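Local atomic coordinates of transcriptional activator TenA-1 (Sulfolobus solfataricus P2, PDB entry 2QZC), a protein that probably acts as a TenA-like thiaminase, an enzyme that breaks down thiamin or related compounds. Residues A[41-46]-A[107-112]. Numbering follows the deposited sequence.
Sequences FRYYLI and GYNLIN
Tyr-43 and Asn-109 illustrate, within the all-helical heme oxygenase-like fold, how an N-cap can serve two helices at once: the asparagine that caps helix 110-125 also ties it to helix 38-63. With the CA atoms of this pair 10.3 Å apart, a long side chain has to bridge the gap. Tyr-43 does so with CG anti to its own N (chi1 174°), which carries the phenol across until OH meets the amide. ND2 of Asn-109 donates to OH of Tyr-43 at 3.0 Å, almost straight, and the hydroxyl oxygen lies practically in the amide plane. Ring and amide are tilted by 26°, and ND2 sits at the ring's edge, near its plane, 3.7 Å from CE1 of Tyr-43. CB of Asn-109 also packs against OH of Tyr-43, at 3.4 Å.

The close packing is confined to this spot. Only 89 Å² is buried between the segments, and the rest of 41-46 contributes little. The snug side is that of Asn-109, buried and touching Ala-205 of helix 186-208; the looser one is that of Tyr-43, partly exposed, its hydroxyl also hydrogen-bonded to Asp-210 O near the C-terminus. Another link runs through Gln-47, one residue beyond 41-46, which bonds to Asn-109 N, Gly-107 O and Asn-112 ND2. Replacing Asn-109 by alanine removes both polar amide atoms, which would probably leave the hydroxyl of Tyr-43 with its bond to Asp-210 O but no amide donor, and the first turn of helix 110-125 without its side-chain cap. That cap is the other end of the same amide: OD1 of Asn-109 accepts from N of Asn-112 at 2.8 Å, the donor nearly in line with the C=O bond at 175°.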
# COMPACT_ATOMS: atom_id res chain seq x y z
N PHE A 41 -2.09 -3.27 -30.40
CA PHE A 41 -1.96 -2.42 -29.22
C PHE A 41 -3.13 -2.61 -28.26
O PHE A 41 -2.94 -2.61 -27.02
CB PHE A 41 -1.86 -0.95 -29.61
CG PHE A 41 -1.55 -0.04 -28.45
CD1 PHE A 41 -0.31 -0.12 -27.82
CD2 PHE A 41 -2.44 0.94 -28.05
CE1 PHE A 41 -0.00 0.72 -26.77
CE2 PHE A 41 -2.11 1.78 -27.01
CZ PHE A 41 -0.88 1.68 -26.40
N ARG A 42 -4.34 -2.81 -28.78
CA ARG A 42 -5.51 -3.04 -27.96
C ARG A 42 -5.35 -4.34 -27.16
O ARG A 42 -5.60 -4.35 -25.95
CB ARG A 42 -6.78 -3.10 -28.81
CG ARG A 42 -8.00 -3.23 -28.02
CD ARG A 42 -9.29 -3.22 -28.87
NE ARG A 42 -10.45 -3.38 -28.00
CZ ARG A 42 -11.01 -4.54 -27.65
NH1 ARG A 42 -10.56 -5.70 -28.09
NH2 ARG A 42 -12.06 -4.53 -26.83
N TYR A 43 -4.90 -5.40 -27.82
CA TYR A 43 -4.65 -6.70 -27.18
C TYR A 43 -3.66 -6.47 -26.01
O TYR A 43 -3.87 -6.96 -24.86
CB TYR A 43 -4.04 -7.67 -28.17
CG TYR A 43 -3.61 -8.99 -27.57
CD1 TYR A 43 -2.41 -9.11 -26.89
CD2 TYR A 43 -4.43 -10.12 -27.66
CE1 TYR A 43 -2.02 -10.31 -26.35
CE2 TYR A 43 -4.04 -11.35 -27.11
CZ TYR A 43 -2.83 -11.43 -26.44
OH TYR A 43 -2.42 -12.62 -25.89
N TYR A 44 -2.57 -5.75 -26.31
CA TYR A 44 -1.53 -5.42 -25.31
C TYR A 44 -2.13 -4.69 -24.11
O TYR A 44 -1.86 -5.00 -22.93
CB TYR A 44 -0.38 -4.59 -25.94
CG TYR A 44 0.44 -3.85 -24.91
CD1 TYR A 44 1.38 -4.53 -24.13
CD2 TYR A 44 0.26 -2.49 -24.71
CE1 TYR A 44 2.08 -3.84 -23.14
CE2 TYR A 44 0.98 -1.80 -23.75
CZ TYR A 44 1.88 -2.49 -22.96
OH TYR A 44 2.55 -1.79 -21.97
N LEU A 45 -2.91 -3.63 -24.38
CA LEU A 45 -3.48 -2.82 -23.31
C LEU A 45 -4.38 -3.61 -22.38
O LEU A 45 -4.40 -3.35 -21.15
CB LEU A 45 -4.28 -1.62 -23.83
CG LEU A 45 -3.47 -0.41 -24.21
CD1 LEU A 45 -4.49 0.66 -24.66
CD2 LEU A 45 -2.52 0.13 -23.09
N ILE A 46 -5.12 -4.56 -22.93
CA ILE A 46 -5.97 -5.41 -22.12
C ILE A 46 -5.11 -6.29 -21.21
O ILE A 46 -5.31 -6.34 -19.99
CB ILE A 46 -6.92 -6.24 -22.97
CG1 ILE A 46 -7.93 -5.33 -23.71
CG2 ILE A 46 -7.67 -7.26 -22.12
CD1 ILE A 46 -8.67 -6.09 -24.86
N GLY A 107 -9.06 -13.43 -20.47
CA GLY A 107 -8.10 -14.22 -19.70
C GLY A 107 -6.69 -13.70 -19.87
O GLY A 107 -6.41 -12.78 -20.64
N TYR A 108 -5.79 -14.25 -19.09
CA TYR A 108 -4.38 -13.96 -19.25
C TYR A 108 -3.81 -14.81 -20.39
O TYR A 108 -4.21 -15.96 -20.57
CB TYR A 108 -3.58 -14.39 -18.03
CG TYR A 108 -3.87 -13.71 -16.70
CD1 TYR A 108 -4.81 -14.25 -15.84
CD2 TYR A 108 -3.18 -12.59 -16.29
CE1 TYR A 108 -5.04 -13.70 -14.60
CE2 TYR A 108 -3.41 -12.01 -15.05
CZ TYR A 108 -4.33 -12.58 -14.20
OH TYR A 108 -4.58 -12.05 -12.95
N ASN A 109 -2.86 -14.27 -21.16
CA ASN A 109 -2.03 -15.16 -21.96
C ASN A 109 -0.99 -15.84 -21.02
O ASN A 109 -0.84 -15.48 -19.83
CB ASN A 109 -1.42 -14.48 -23.17
CG ASN A 109 -0.43 -13.37 -22.86
OD1 ASN A 109 0.30 -13.43 -21.88
ND2 ASN A 109 -0.41 -12.33 -23.73
N LEU A 110 -0.33 -16.88 -21.51
CA LEU A 110 0.56 -17.67 -20.66
C LEU A 110 1.67 -16.81 -20.08
O LEU A 110 1.98 -16.93 -18.88
CB LEU A 110 1.17 -18.83 -21.46
CG LEU A 110 2.21 -19.69 -20.74
CD1 LEU A 110 1.68 -20.26 -19.45
CD2 LEU A 110 2.73 -20.82 -21.65
N ILE A 111 2.29 -15.95 -20.88
CA ILE A 111 3.39 -15.15 -20.39
C ILE A 111 2.94 -14.18 -19.29
O ILE A 111 3.63 -14.04 -18.27
CB ILE A 111 4.06 -14.37 -21.52
CG1 ILE A 111 4.64 -15.30 -22.57
CG2 ILE A 111 5.20 -13.49 -20.97
CD1 ILE A 111 5.73 -16.25 -22.06
N ASN A 112 1.79 -13.53 -19.47
CA ASN A 112 1.26 -12.62 -18.44
C ASN A 112 0.94 -13.38 -17.16
O ASN A 112 1.22 -12.95 -16.02
CB ASN A 112 0.04 -11.92 -19.01
CG ASN A 112 -0.43 -10.74 -18.20
OD1 ASN A 112 0.24 -10.30 -17.27
ND2 ASN A 112 -1.61 -10.20 -18.61